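Local coordinates for protein chitinase A (Cycas revoluta, PDB 4MNK) that probably hydrolyses chitin as a family 18, class V plant chitinase, and is seen here with N-acetylglucosamine oligomers bound, at residues 201-205 with 243-247; 250-255 with 296-301; 86-91 with 130-134. All blocks are in the same frame, centred on the assembly; numbering follows the deposited sequence. Where two conformers were deposited one is given.

How the contacts relate
Contacts 1 and 2 are neighbours, their centres about 9 Å apart, and contact 3 stands alone, with its centre about 36 Å from contact 1 and 45 Å from contact 2. The first two share a sheet: strand 234-247 runs beside strand 300-304, with probable hydrogen bonds from Leu247 N to Asn299 O (2.7 Å) and from Trp245 N to Trp301 O (2.8 Å). Contact 1 reaches the bound sugar through Arg243, whose side chain is about 4 Å from an N-acetylglucosamine. In contact 2 the side chain of Ile255 is about 13 Å from a bound N-acetylglucosamine. Contact 3 joins two helices; the side chain of Phe86 is about 11 Å from a bound N-acetylglucosamine.

Contact 1: 201-205 with 243-247; sequences FTGAP and RSWLL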
# COMPACT_ATOMS: atom_id res chain seq x y z
N PHE A 201 -21.16 -11.03 6.61
CA PHE A 201 -20.98 -12.14 5.68
C PHE A 201 -19.51 -12.22 5.29
O PHE A 201 -18.82 -11.20 5.25
CB PHE A 201 -21.83 -11.96 4.43
CG PHE A 201 -23.31 -12.08 4.67
CD1 PHE A 201 -23.89 -13.31 4.88
CD2 PHE A 201 -24.11 -10.95 4.68
CE1 PHE A 201 -25.25 -13.42 5.10
CE2 PHE A 201 -25.47 -11.05 4.90
CZ PHE A 201 -26.04 -12.29 5.12
N THR A 202 -19.04 -13.43 5.01
CA THR A 202 -17.67 -13.63 4.51
C THR A 202 -17.59 -13.23 3.04
O THR A 202 -18.56 -13.35 2.29
CB THR A 202 -17.18 -15.08 4.66
OG1 THR A 202 -17.97 -15.95 3.85
CG2 THR A 202 -17.24 -15.53 6.12
N GLY A 203 -16.41 -12.75 2.64
CA GLY A 203 -16.17 -12.32 1.26
C GLY A 203 -14.69 -12.30 0.95
O GLY A 203 -13.86 -12.53 1.83
N ALA A 204 -14.37 -12.02 -0.31
CA ALA A 204 -12.98 -11.95 -0.77
C ALA A 204 -12.47 -10.51 -0.61
O ALA A 204 -12.86 -9.63 -1.38
CB ALA A 204 -12.88 -12.41 -2.21
N PRO A 205 -11.58 -10.27 0.38
CA PRO A 205 -11.18 -8.90 0.72
C PRO A 205 -10.42 -8.16 -0.38
O PRO A 205 -10.38 -6.93 -0.37
CB PRO A 205 -10.29 -9.09 1.95
CG PRO A 205 -10.62 -10.44 2.47
CD PRO A 205 -10.96 -11.26 1.28
N ARG A 243 -8.34 -10.83 5.72
CA ARG A 243 -9.40 -10.37 6.62
C ARG A 243 -10.15 -11.57 7.17
O ARG A 243 -10.50 -12.49 6.42
CB ARG A 243 -10.35 -9.41 5.89
CG ARG A 243 -9.74 -8.06 5.55
CD ARG A 243 -9.74 -7.14 6.76
NE ARG A 243 -8.96 -5.93 6.53
CZ ARG A 243 -8.51 -5.14 7.49
NH1 ARG A 243 -8.77 -5.42 8.76
NH2 ARG A 243 -7.81 -4.06 7.18
N SER A 244 -10.39 -11.55 8.47
CA SER A 244 -10.97 -12.70 9.15
C SER A 244 -12.31 -12.39 9.80
O SER A 244 -12.57 -11.25 10.23
CB SER A 244 -10.00 -13.23 10.21
OG SER A 244 -9.82 -12.27 11.23
N TRP A 245 -13.13 -13.43 9.90
CA TRP A 245 -14.45 -13.37 10.51
C TRP A 245 -14.60 -14.53 11.48
O TRP A 245 -13.92 -15.56 11.35
CB TRP A 245 -15.53 -13.56 9.45
CG TRP A 245 -15.84 -12.43 8.52
CD1 TRP A 245 -16.87 -11.54 8.64
CD2 TRP A 245 -15.18 -12.12 7.29
NE1 TRP A 245 -16.88 -10.68 7.57
CE2 TRP A 245 -15.85 -11.01 6.73
CE3 TRP A 245 -14.08 -12.65 6.62
CZ2 TRP A 245 -15.46 -10.43 5.52
CZ3 TRP A 245 -13.68 -12.06 5.42
CH2 TRP A 245 -14.37 -10.96 4.88
N LEU A 246 -15.53 -14.38 12.42
CA LEU A 246 -16.05 -15.51 13.18
C LEU A 246 -17.35 -15.95 12.53
O LEU A 246 -18.24 -15.13 12.29
CB LEU A 246 -16.28 -15.14 14.65
CG LEU A 246 -15.05 -14.71 15.46
CD1 LEU A 246 -15.45 -14.30 16.86
CD2 LEU A 246 -14.00 -15.82 15.50
N LEU A 247 -17.45 -17.24 12.23
CA LEU A 247 -18.63 -17.79 11.55
C LEU A 247 -19.81 -17.94 12.50
O LEU A 247 -19.64 -18.30 13.66
CB LEU A 247 -18.30 -19.15 10.92
CG LEU A 247 -17.26 -19.17 9.80
CD1 LEU A 247 -16.86 -20.59 9.48
CD2 LEU A 247 -17.76 -18.45 8.55
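Trp245 reaches from its strand to the loop 201-205 and sets its indole against Thr202, Gly203 and Pro205, while the two chains run nearly antiparallel, their end-to-end directions 161° apart. Its CB points at the loop, and CG, anti to the carbonyl carbon (chi1 -76°), has Thr202 CG2 as its neighbour at 4.2 Å. Beyond CG, CD1 lies near Phe201 O and CD2 near Thr202 CA; then comes NE1. Phe201 O is 3.1 Å from Trp245 NE1, but at a poor angle for a hydrogen bond; the N-H is instead given to Glu199 O, two residues earlier in the same loop. The six-membered ring carries a CH-pi contact: Thr202 CA stands 3.9 Å from its centroid, 11° off the normal. At the far end Trp245 CH2 lies 3.5 Å from Gly203 O, and Pro205 CG approaches it at the ring edge. A broad flat indole suits the place because it meets backbone atoms of three successive loop residues.

Pro205 continues the seam, its CG packed 3.6 Å from Arg243 CB, so the apolar root of the arginine is used here while its NE makes a salt bridge with Asp193 in the sugar pocket. Thr202 has two roles: CG2 meets Leu247 CD2 at 3.8 Å, and OG1 hydrogen-bonds to Gly254 O and Ala257 N.

Strand 234-247 begins in the parallel barrel of the TIM fold, and its far end here pairs antiparallel with strands 262-270 and 300-304. Trp301 of strand 300-304 meets Trp245 ring to ring at a steep angle, and Ala259 also packs on the indole.

Contact 2: 250-255 with 296-301; sequences NNEVGI and YKDNVW
Val253 sits squarely on the Tyr296 ring, the two side chains crossing at about a right angle. Its CB is 3.5 Å from the ring centroid and 7° off the normal, a CH-pi contact straight over the face. Its two methyls spread over the same face: CG1 lies by Tyr296 CD2 and CE2, whereas CG2 reaches toward the phenol end, 3.5 Å from Tyr296 CZ. A branched CB fits this place because it sets three carbons against one flat surface. Tyr296 offers that face through its first torsion, which puts CG between its own backbone N and carbonyl carbon.

Trp301 is used by its edge. Its NE1 donates to Val253 O at 2.7 Å, with the acceptor lying in the indole plane; the bond is bent, at 139°, and the donor stands above the carbonyl plane. Farther round the ring edge Ile255 CG1 packs 3.9 Å from Trp301 CZ2.

At the other end Asn250 and Asn299 lie side by side and point the same way, their amide planes 42° apart. Asn250 OD1 touches Asn299 CB at 3.3 Å, and ND2 of Asn250 lies against the main-chain carbon of Asp298. Asp298 and Asn299 are the central pair of a type II' beta turn from Lys297 to Val300, which joins strands 292-297 and 300-304 into a hairpin. A water donates to both Asn250 O (2.7 Å) and Asp298 O (2.8 Å), joining two acceptors that could not bond directly.

The loop thus rests on the hairpin through apolar packing, indole bonding and a water bridge. The bond from Trp301 NE1 uses the main-chain oxygen of Val253, so backbone and side chain of this residue are both engaged by the hairpin, one by a polar bond and the other by an aromatic face.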
# COMPACT_ATOMS: atom_id res chain seq x y z
N ASN A 250 -20.64 -23.29 11.99
CA ASN A 250 -19.43 -24.00 11.56
C ASN A 250 -19.60 -24.88 10.32
O ASN A 250 -18.62 -25.35 9.75
CB ASN A 250 -18.83 -24.81 12.71
CG ASN A 250 -18.20 -23.93 13.78
OD1 ASN A 250 -18.39 -22.72 13.80
ND2 ASN A 250 -17.46 -24.56 14.68
N ASN A 251 -20.85 -25.11 9.91
CA ASN A 251 -21.12 -25.90 8.71
C ASN A 251 -21.38 -25.04 7.46
O ASN A 251 -21.62 -25.56 6.37
CB ASN A 251 -22.25 -26.91 8.94
CG ASN A 251 -23.54 -26.27 9.43
OD1 ASN A 251 -23.66 -25.04 9.50
ND2 ASN A 251 -24.51 -27.10 9.77
N GLU A 252 -21.35 -23.72 7.64
CA GLU A 252 -21.43 -22.78 6.53
C GLU A 252 -20.10 -22.06 6.42
O GLU A 252 -19.80 -21.15 7.20
CB GLU A 252 -22.59 -21.80 6.71
CG GLU A 252 -23.95 -22.46 6.61
CD GLU A 252 -25.09 -21.47 6.72
OE1 GLU A 252 -25.29 -20.69 5.77
OE2 GLU A 252 -25.78 -21.49 7.76
N VAL A 253 -19.30 -22.49 5.45
CA VAL A 253 -17.87 -22.18 5.43
C VAL A 253 -17.36 -21.57 4.13
O VAL A 253 -16.16 -21.35 3.97
CB VAL A 253 -17.02 -23.44 5.76
CG1 VAL A 253 -17.25 -23.90 7.19
CG2 VAL A 253 -17.32 -24.57 4.77
N GLY A 254 -18.27 -21.32 3.19
CA GLY A 254 -17.90 -20.76 1.89
C GLY A 254 -17.95 -19.24 1.89
O GLY A 254 -18.10 -18.61 2.94
N ILE A 255 -17.82 -18.66 0.69
CA ILE A 255 -17.99 -17.22 0.51
C ILE A 255 -19.48 -16.88 0.63
O ILE A 255 -20.33 -17.57 0.06
CB ILE A 255 -17.40 -16.73 -0.84
CG1 ILE A 255 -15.87 -16.65 -0.73
CG2 ILE A 255 -17.99 -15.38 -1.26
CD1 ILE A 255 -15.15 -16.40 -2.04
N TYR A 296 -10.54 -21.97 6.54
CA TYR A 296 -11.43 -22.04 7.68
C TYR A 296 -11.12 -23.23 8.57
O TYR A 296 -10.67 -24.28 8.10
CB TYR A 296 -12.90 -22.06 7.23
CG TYR A 296 -13.27 -23.26 6.40
CD1 TYR A 296 -13.16 -23.23 5.00
CD2 TYR A 296 -13.71 -24.45 6.99
CE1 TYR A 296 -13.49 -24.34 4.23
CE2 TYR A 296 -14.03 -25.56 6.23
CZ TYR A 296 -13.93 -25.50 4.85
OH TYR A 296 -14.26 -26.60 4.10
N LYS A 297 -11.37 -23.05 9.86
CA LYS A 297 -11.31 -24.12 10.84
C LYS A 297 -12.27 -23.74 11.95
O LYS A 297 -12.24 -22.61 12.44
CB LYS A 297 -9.90 -24.29 11.41
CG LYS A 297 -9.73 -25.59 12.21
CD LYS A 297 -8.29 -25.84 12.66
CE LYS A 297 -8.02 -25.27 14.04
NZ LYS A 297 -6.66 -25.61 14.53
N ASP A 298 -13.14 -24.68 12.34
CA ASP A 298 -14.15 -24.43 13.35
C ASP A 298 -14.92 -23.13 13.03
O ASP A 298 -15.50 -23.03 11.96
CB ASP A 298 -13.53 -24.47 14.76
CG ASP A 298 -12.92 -25.83 15.07
OD1 ASP A 298 -13.55 -26.85 14.75
OD2 ASP A 298 -11.80 -25.88 15.63
N ASN A 299 -14.89 -22.14 13.92
CA ASN A 299 -15.62 -20.89 13.67
C ASN A 299 -14.78 -19.74 13.09
O ASN A 299 -15.25 -18.60 13.06
CB ASN A 299 -16.37 -20.43 14.93
CG ASN A 299 -15.44 -19.96 16.03
OD1 ASN A 299 -14.32 -20.45 16.18
ND2 ASN A 299 -15.92 -19.01 16.83
N VAL A 300 -13.57 -20.03 12.62
CA VAL A 300 -12.69 -18.98 12.08
C VAL A 300 -12.55 -19.11 10.56
O VAL A 300 -12.30 -20.19 10.04
CB VAL A 300 -11.31 -18.99 12.78
CG1 VAL A 300 -10.38 -17.95 12.16
CG2 VAL A 300 -11.46 -18.72 14.28
N TRP A 301 -12.73 -17.98 9.87
CA TRP A 301 -12.69 -17.92 8.41
C TRP A 301 -11.84 -16.73 8.01
O TRP A 301 -12.02 -15.64 8.55
CB TRP A 301 -14.12 -17.72 7.89
CG TRP A 301 -14.37 -17.98 6.42
CD1 TRP A 301 -14.93 -19.10 5.88
CD2 TRP A 301 -14.14 -17.08 5.32
NE1 TRP A 301 -15.05 -18.96 4.52
CE2 TRP A 301 -14.58 -17.74 4.15
CE3 TRP A 301 -13.61 -15.79 5.21
CZ2 TRP A 301 -14.50 -17.15 2.88
CZ3 TRP A 301 -13.53 -15.20 3.94
CH2 TRP A 301 -13.97 -15.89 2.79
O HOH W 1 -15.93 -25.24 10.25

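Contact 3: 86-91 with 130-134; sequences FAKLNS and NFVKL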
# COMPACT_ATOMS: atom_id res chain seq x y z
N PHE A 86 -2.99 16.00 7.59
CA PHE A 86 -2.92 16.42 6.19
C PHE A 86 -3.92 17.53 5.89
O PHE A 86 -3.60 18.50 5.20
CB PHE A 86 -3.15 15.25 5.23
CG PHE A 86 -1.88 14.55 4.79
CD1 PHE A 86 -1.66 13.23 5.13
CD2 PHE A 86 -0.93 15.21 4.01
CE1 PHE A 86 -0.51 12.57 4.72
CE2 PHE A 86 0.23 14.56 3.60
CZ PHE A 86 0.44 13.24 3.96
N ALA A 87 -5.14 17.39 6.41
CA ALA A 87 -6.19 18.39 6.18
C ALA A 87 -5.80 19.75 6.78
O ALA A 87 -6.02 20.79 6.15
CB ALA A 87 -7.52 17.91 6.74
N LYS A 88 -5.22 19.74 7.97
CA LYS A 88 -4.73 20.98 8.60
C LYS A 88 -3.57 21.57 7.81
O LYS A 88 -3.56 22.77 7.52
CB LYS A 88 -4.30 20.72 10.05
CG LYS A 88 -5.44 20.55 11.03
CD LYS A 88 -4.96 20.44 12.47
CE LYS A 88 -4.35 19.07 12.76
NZ LYS A 88 -3.93 18.93 14.18
N LEU A 89 -2.62 20.72 7.46
CA LEU A 89 -1.44 21.11 6.69
C LEU A 89 -1.80 21.78 5.37
O LEU A 89 -1.31 22.87 5.07
CB LEU A 89 -0.58 19.87 6.41
CG LEU A 89 0.50 19.98 5.33
CD1 LEU A 89 1.58 20.97 5.72
CD2 LEU A 89 1.10 18.61 5.08
N ASN A 90 -2.65 21.12 4.59
CA ASN A 90 -2.85 21.51 3.20
C ASN A 90 -3.58 22.84 3.02
O ASN A 90 -3.49 23.45 1.96
CB ASN A 90 -3.53 20.38 2.42
CG ASN A 90 -2.68 19.12 2.34
OD1 ASN A 90 -1.46 19.16 2.55
ND2 ASN A 90 -3.31 17.99 2.04
N SER A 91 -4.27 23.29 4.07
CA SER A 91 -4.99 24.56 4.05
C SER A 91 -4.11 25.76 4.40
O SER A 91 -4.54 26.91 4.28
CB SER A 91 -6.19 24.48 5.00
OG SER A 91 -7.02 25.63 4.89
N ASN A 130 -6.79 21.30 -1.90
CA ASN A 130 -5.64 21.67 -1.09
C ASN A 130 -4.48 20.68 -1.20
O ASN A 130 -3.31 21.07 -1.12
CB ASN A 130 -6.05 21.90 0.37
CG ASN A 130 -6.92 23.13 0.55
OD1 ASN A 130 -7.05 23.97 -0.36
ND2 ASN A 130 -7.52 23.26 1.72
N PHE A 131 -4.81 19.40 -1.39
CA PHE A 131 -3.80 18.37 -1.62
C PHE A 131 -3.07 18.62 -2.94
O PHE A 131 -1.86 18.45 -3.03
CB PHE A 131 -4.45 16.98 -1.59
CG PHE A 131 -3.47 15.82 -1.56
CD1 PHE A 131 -3.72 14.69 -2.32
CD2 PHE A 131 -2.33 15.85 -0.77
CE1 PHE A 131 -2.85 13.60 -2.30
CE2 PHE A 131 -1.45 14.77 -0.74
CZ PHE A 131 -1.71 13.64 -1.51
N VAL A 132 -3.82 19.04 -3.96
CA VAL A 132 -3.25 19.47 -5.24
C VAL A 132 -2.19 20.55 -5.04
O VAL A 132 -1.12 20.49 -5.64
CB VAL A 132 -4.37 19.93 -6.23
CG1 VAL A 132 -3.81 20.82 -7.34
CG2 VAL A 132 -5.10 18.73 -6.81
N LYS A 133 -2.48 21.53 -4.18
CA LYS A 133 -1.52 22.60 -3.87
C LYS A 133 -0.24 22.02 -3.27
O LYS A 133 0.86 22.35 -3.72
CB LYS A 133 -2.12 23.64 -2.92
CG LYS A 133 -3.31 24.41 -3.48
CD LYS A 133 -3.88 25.37 -2.45
CE LYS A 133 -5.25 25.89 -2.85
NZ LYS A 133 -5.81 26.80 -1.82
N LEU A 134 -0.38 21.15 -2.27
CA LEU A 134 0.77 20.52 -1.63
C LEU A 134 1.64 19.76 -2.63
O LEU A 134 2.85 19.95 -2.68
CB LEU A 134 0.34 19.58 -0.50
CG LEU A 134 1.48 18.93 0.29
CD1 LEU A 134 2.04 19.90 1.33
CD2 LEU A 134 1.03 17.63 0.95
O HOH W 2 -6.95 21.22 3.63
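Asn130 meets Asn90 where the two helices come closest in backbone, and their CB atoms stand 3.6 Å apart. The carbonyl O of Asn90 also rests on Asn130 CB, at 3.4 Å, and is taken by Arg96 of helix 93-110. With CG anti to its carbonyl carbon (chi1 -69°), Asn130 lays its ND2 alongside Ser91; an amide suits the place because its N-H reaches a water, 2.9 Å from ND2, that in turn donates to Ala87 O.

Phe131 comes next, its CB and CD2 beside Asn90 ND2, which is 3.7 Å from Phe131 CD2. Ring and amide point the same way, their planes 27° apart. Helix 80-90, in the connection from strand 70-77 to 114-119, meets helix 125-149, which follows strand 114-119 of the TIM barrel; segments 86-90 and 130-134 cross at 69°, their axes 9.4 Å apart. Both Phe131 and Phe86 pack on Tyr119, which lies between the pocket residues Asp118 and Glu120 in the DxDxE motif of family 18.

Leu134, a turn after Asn130, packs with its methyls: CD2 touches Asn90 OD1 at 3.3 Å and the edge of the Phe86 ring at CE2, while CD1 touches Leu89 CD2 at 4.1 Å, the two side chains crossing at about a right angle.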